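Putative translation initiation inhibitor (Salmonella typhimurium, PDB 3GTZ) is of unknown function but belongs to the RutC (YjgF-like) family and may inhibit translation initiation. Local coordinates at residues D36-I48 with N103-A115. Residues are numbered along the deposited sequence; the frame is centred on the assembly and turned at random.
Sequences DAFEQTANTLAQI and NPKYKVEIKIVAA
Gln40 reads the backbone just ahead of strand 108-115 with both ends of its amide: OE1 accepts from Lys107 N at 2.6 Å in a nearly straight bond (N-H...O 169°), and NE2 donates to Lys105 O at 3.0 Å. The side chain gets there with CG lying beside its own backbone N (chi1 -79°) and the rest of the chain extended, crossing the Lys107 side chain at about a right angle. Lys107 bends back at chi2 and chi4, which brings NZ to Lys105 O from the face of that carbonyl opposite to Gln40 NE2, while its CB packs on Ala37 CB at 3.7 Å. Two donors thus grip one carbonyl oxygen.

Farther along, the contact becomes mostly apolar. Val108 CG1 sits under the first turns of the helix, 3.6 Å from Gln40 CB and also against Thr41 OG1. Ile110 CD1 meets Leu45 CD2 at 4.0 Å. The Ile48 and Ile112 side chains reach toward each other tip to tip, CD1 to CG1 at 3.6 Å, and Ile48 crosses the Ile110 side chain at about a right angle. Helix 37-54 here lies on one face of the mixed sheet of the YjgF-like fold, and the axis of residues 37-48 runs at 25° to strand 108-115. On the other face, Glu109 and Lys111 pack against a second subunit of the trimeric assembly.

The hydroxyls of Thr41 and Thr44 turn back onto the helix, donating to Ala37 O and Gln40 O, so these buried polar groups are satisfied beside the apolar face of the strand. Asp36 OD2 caps the helix start through Glu39 N. Gln40 NE2 and Lys107 NZ are steadied further by the carbonyls of Asn32 and Ala35, and Lys105 NZ forms a salt bridge with Asp34, tying the 103-106 turn to the segment leading into the helix.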
loop_
_atom_site.group_PDB
_atom_site.type_symbol
_atom_site.label_atom_id
_atom_site.label_comp_id
_atom_site.label_asym_id
_atom_site.label_seq_id
_atom_site.Cartn_x
_atom_site.Cartn_y
_atom_site.Cartn_z
ATOM N N ASP A 36 17.571 5.684 -17.588
ATOM C CA ASP A 36 17.979 4.815 -16.529
ATOM C C ASP A 36 17.219 5.091 -15.218
ATOM O O ASP A 36 16.414 6.008 -15.146
ATOM C CB ASP A 36 19.505 4.919 -16.329
ATOM C CG ASP A 36 19.976 6.335 -15.846
ATOM O OD1 ASP A 36 21.200 6.631 -15.962
ATOM O OD2 ASP A 36 19.146 7.150 -15.353
ATOM N N ALA A 37 17.480 4.297 -14.183
ATOM C CA ALA A 37 16.693 4.367 -12.956
ATOM C C ALA A 37 16.932 5.651 -12.176
ATOM O O ALA A 37 16.024 6.091 -11.469
ATOM C CB ALA A 37 16.959 3.155 -12.047
ATOM N N PHE A 38 18.159 6.212 -12.256
ATOM C CA PHE A 38 18.443 7.469 -11.569
ATOM C C PHE A 38 17.600 8.592 -12.159
ATOM O O PHE A 38 16.922 9.310 -11.435
ATOM C CB PHE A 38 19.916 7.873 -11.585
ATOM C CG PHE A 38 20.137 9.232 -10.986
ATOM C CD1 PHE A 38 20.119 9.404 -9.608
ATOM C CD2 PHE A 38 20.241 10.349 -11.797
ATOM C CE1 PHE A 38 20.266 10.645 -9.051
ATOM C CE2 PHE A 38 20.360 11.592 -11.252
ATOM C CZ PHE A 38 20.367 11.749 -9.862
ATOM N N GLU A 39 17.611 8.722 -13.470
ATOM C CA GLU A 39 16.759 9.713 -14.111
ATOM C C GLU A 39 15.287 9.472 -13.808
ATOM O O GLU A 39 14.580 10.413 -13.465
ATOM C CB GLU A 39 16.980 9.749 -15.605
ATOM C CG GLU A 39 16.222 10.866 -16.310
ATOM C CD GLU A 39 16.702 11.091 -17.723
ATOM O OE1 GLU A 39 17.788 10.605 -18.098
ATOM O OE2 GLU A 39 15.997 11.773 -18.483
ATOM N N GLN A 40 14.829 8.220 -13.896
ATOM C CA GLN A 40 13.406 7.933 -13.730
ATOM C C GLN A 40 12.975 8.250 -12.305
ATOM O O GLN A 40 11.906 8.844 -12.102
ATOM C CB GLN A 40 13.078 6.494 -14.100
ATOM C CG GLN A 40 12.969 6.227 -15.623
ATOM C CD GLN A 40 12.292 4.911 -15.983
ATOM O OE1 GLN A 40 11.971 4.131 -15.115
ATOM N NE2 GLN A 40 12.059 4.676 -17.267
ATOM N N THR A 41 13.826 7.929 -11.320
ATOM C CA THR A 41 13.501 8.254 -9.927
ATOM C C THR A 41 13.496 9.774 -9.662
ATOM O O THR A 41 12.550 10.313 -9.109
ATOM C CB THR A 41 14.440 7.532 -8.946
ATOM O OG1 THR A 41 14.382 6.120 -9.195
ATOM C CG2 THR A 41 14.072 7.860 -7.454
ATOM N N ALA A 42 14.559 10.458 -10.072
ATOM C CA ALA A 42 14.687 11.922 -9.916
ATOM C C ALA A 42 13.522 12.673 -10.569
ATOM O O ALA A 42 12.951 13.619 -10.020
ATOM C CB ALA A 42 15.962 12.347 -10.552
ATOM N N ASN A 43 13.183 12.230 -11.764
ATOM C CA ASN A 43 12.091 12.797 -12.543
ATOM C C ASN A 43 10.746 12.530 -11.863
ATOM O O ASN A 43 9.882 13.394 -11.846
ATOM C CB ASN A 43 12.135 12.170 -13.924
ATOM C CG ASN A 43 11.374 12.954 -14.984
ATOM O OD1 ASN A 43 10.290 13.429 -14.775
ATOM N ND2 ASN A 43 11.965 13.023 -16.182
ATOM N N THR A 44 10.581 11.350 -11.277
ATOM C CA THR A 44 9.327 11.036 -10.653
ATOM C C THR A 44 9.149 11.811 -9.375
ATOM O O THR A 44 8.045 12.245 -9.080
ATOM C CB THR A 44 9.123 9.546 -10.408
ATOM O OG1 THR A 44 9.428 8.850 -11.606
ATOM C CG2 THR A 44 7.653 9.248 -10.037
ATOM N N LEU A 45 10.225 12.026 -8.636
ATOM C CA LEU A 45 10.151 12.863 -7.454
ATOM C C LEU A 45 9.821 14.301 -7.824
ATOM O O LEU A 45 9.110 14.960 -7.088
ATOM C CB LEU A 45 11.440 12.774 -6.698
ATOM C CG LEU A 45 11.726 11.393 -6.100
ATOM C CD1 LEU A 45 13.132 11.395 -5.538
ATOM C CD2 LEU A 45 10.749 11.104 -5.009
ATOM N N ALA A 46 10.332 14.787 -8.963
ATOM C CA ALA A 46 9.951 16.135 -9.494
ATOM C C ALA A 46 8.484 16.239 -9.837
ATOM O O ALA A 46 7.892 17.276 -9.546
ATOM C CB ALA A 46 10.787 16.560 -10.701
ATOM N N GLN A 47 7.887 15.185 -10.412
ATOM C CA GLN A 47 6.416 15.164 -10.698
ATOM C C GLN A 47 5.569 15.208 -9.426
ATOM O O GLN A 47 4.554 15.907 -9.364
ATOM C CB GLN A 47 5.974 13.917 -11.439
ATOM C CG GLN A 47 6.452 13.763 -12.878
ATOM C CD GLN A 47 6.177 12.310 -13.416
ATOM O OE1 GLN A 47 5.016 11.846 -13.449
ATOM N NE2 GLN A 47 7.260 11.587 -13.774
ATOM N N ILE A 48 5.985 14.429 -8.439
ATOM C CA ILE A 48 5.351 14.398 -7.152
ATOM C C ILE A 48 5.297 15.804 -6.533
ATOM O O ILE A 48 4.204 16.266 -6.164
ATOM C CB ILE A 48 6.036 13.422 -6.206
ATOM C CG1 ILE A 48 5.790 11.980 -6.675
ATOM C CG2 ILE A 48 5.510 13.645 -4.793
ATOM C CD1 ILE A 48 6.533 10.931 -5.876
ATOM N N ASN A 103 4.773 -1.582 -17.228
ATOM C CA ASN A 103 5.513 -1.272 -18.456
ATOM C C ASN A 103 6.923 -1.786 -18.274
ATOM O O ASN A 103 7.530 -1.511 -17.254
ATOM C CB ASN A 103 5.505 0.239 -18.722
ATOM C CG ASN A 103 5.956 0.618 -20.162
ATOM O OD1 ASN A 103 7.024 0.203 -20.645
ATOM N ND2 ASN A 103 5.157 1.457 -20.817
ATOM N N PRO A 104 7.442 -2.563 -19.241
ATOM C CA PRO A 104 8.772 -3.166 -19.049
ATOM C C PRO A 104 9.967 -2.188 -19.161
ATOM O O PRO A 104 11.097 -2.558 -18.836
ATOM C CB PRO A 104 8.834 -4.261 -20.131
ATOM C CG PRO A 104 7.836 -3.841 -21.179
ATOM C CD PRO A 104 6.815 -2.964 -20.518
ATOM N N LYS A 105 9.694 -0.970 -19.615
ATOM C CA LYS A 105 10.649 0.125 -19.614
ATOM C C LYS A 105 10.695 0.927 -18.287
ATOM O O LYS A 105 11.529 1.848 -18.159
ATOM C CB LYS A 105 10.281 1.101 -20.733
ATOM C CG LYS A 105 11.251 1.141 -21.885
ATOM C CD LYS A 105 10.795 0.356 -23.097
ATOM C CE LYS A 105 11.696 0.690 -24.310
ATOM N NZ LYS A 105 11.701 2.176 -24.613
ATOM N N TYR A 106 9.800 0.630 -17.329
ATOM C CA TYR A 106 9.776 1.347 -16.044
ATOM C C TYR A 106 10.796 0.752 -15.116
ATOM O O TYR A 106 10.699 -0.431 -14.794
ATOM C CB TYR A 106 8.429 1.209 -15.321
ATOM C CG TYR A 106 7.241 1.941 -15.891
ATOM C CD1 TYR A 106 7.380 2.957 -16.831
ATOM C CD2 TYR A 106 5.957 1.618 -15.457
ATOM C CE1 TYR A 106 6.256 3.621 -17.344
ATOM C CE2 TYR A 106 4.830 2.268 -15.962
ATOM C CZ TYR A 106 4.982 3.268 -16.898
ATOM O OH TYR A 106 3.871 3.926 -17.384
ATOM N N LYS A 107 11.749 1.543 -14.635
ATOM C CA LYS A 107 12.693 0.989 -13.659
ATOM C C LYS A 107 12.129 1.220 -12.245
ATOM O O LYS A 107 12.463 0.512 -11.314
ATOM C CB LYS A 107 14.147 1.526 -13.815
ATOM C CG LYS A 107 14.606 1.967 -15.227
ATOM C CD LYS A 107 14.692 0.898 -16.256
ATOM C CE LYS A 107 15.283 1.416 -17.613
ATOM N NZ LYS A 107 14.359 2.118 -18.628
ATOM N N VAL A 108 11.239 2.192 -12.109
ATOM C CA VAL A 108 10.754 2.636 -10.795
ATOM C C VAL A 108 9.305 3.121 -10.895
ATOM O O VAL A 108 8.846 3.537 -11.963
ATOM C CB VAL A 108 11.650 3.749 -10.225
ATOM C CG1 VAL A 108 11.735 4.903 -11.192
ATOM C CG2 VAL A 108 11.143 4.224 -8.917
ATOM N N GLU A 109 8.600 3.045 -9.771
ATOM C CA GLU A 109 7.276 3.621 -9.615
ATOM C C GLU A 109 7.135 4.003 -8.128
ATOM O O GLU A 109 7.769 3.377 -7.265
ATOM C CB GLU A 109 6.290 2.558 -10.035
ATOM C CG GLU A 109 4.857 2.894 -10.079
ATOM C CD GLU A 109 4.074 1.798 -10.832
ATOM O OE1 GLU A 109 3.057 1.301 -10.277
ATOM O OE2 GLU A 109 4.516 1.409 -11.948
ATOM N N ILE A 110 6.373 5.042 -7.809
ATOM C CA ILE A 110 6.396 5.567 -6.429
ATOM C C ILE A 110 5.011 5.990 -5.932
ATOM O O ILE A 110 4.422 6.924 -6.465
ATOM C CB ILE A 110 7.348 6.782 -6.297
ATOM C CG1 ILE A 110 8.780 6.443 -6.765
ATOM C CG2 ILE A 110 7.374 7.254 -4.866
ATOM C CD1 ILE A 110 9.763 7.610 -6.683
ATOM N N LYS A 111 4.485 5.309 -4.927
ATOM C CA LYS A 111 3.180 5.669 -4.411
ATOM C C LYS A 111 3.367 6.487 -3.139
ATOM O O LYS A 111 4.222 6.213 -2.303
ATOM C CB LYS A 111 2.266 4.406 -4.261
ATOM C CG LYS A 111 1.789 4.063 -2.898
ATOM C CD LYS A 111 0.802 2.835 -2.885
ATOM C CE LYS A 111 -0.366 3.038 -1.835
ATOM N NZ LYS A 111 0.034 3.577 -0.423
ATOM N N ILE A 112 2.514 7.473 -3.004
ATOM C CA ILE A 112 2.638 8.585 -2.058
ATOM C C ILE A 112 1.293 8.777 -1.395
ATOM O O ILE A 112 0.282 8.814 -2.083
ATOM C CB ILE A 112 3.009 9.822 -2.888
ATOM C CG1 ILE A 112 4.498 9.757 -3.211
ATOM C CG2 ILE A 112 2.599 11.115 -2.281
ATOM C CD1 ILE A 112 5.335 9.441 -2.061
ATOM N N VAL A 113 1.271 8.803 -0.067
ATOM C CA VAL A 113 0.160 9.389 0.687
ATOM C C VAL A 113 0.716 10.638 1.367
ATOM O O VAL A 113 1.766 10.561 1.959
ATOM C CB VAL A 113 -0.338 8.458 1.795
ATOM C CG1 VAL A 113 -1.635 8.967 2.365
ATOM C CG2 VAL A 113 -0.491 7.028 1.293
ATOM N N ALA A 114 0.022 11.771 1.262
ATOM C CA ALA A 114 0.478 13.070 1.773
ATOM C C ALA A 114 -0.652 13.826 2.478
ATOM O O ALA A 114 -1.829 13.506 2.259
ATOM C CB ALA A 114 1.001 13.926 0.607
ATOM N N ALA A 115 -0.296 14.835 3.290
ATOM C CA ALA A 115 -1.281 15.712 3.951
ATOM C C ALA A 115 -1.517 16.905 3.053
ATOM O O ALA A 115 -0.587 17.398 2.409
ATOM C CB ALA A 115 -0.801 16.175 5.298
#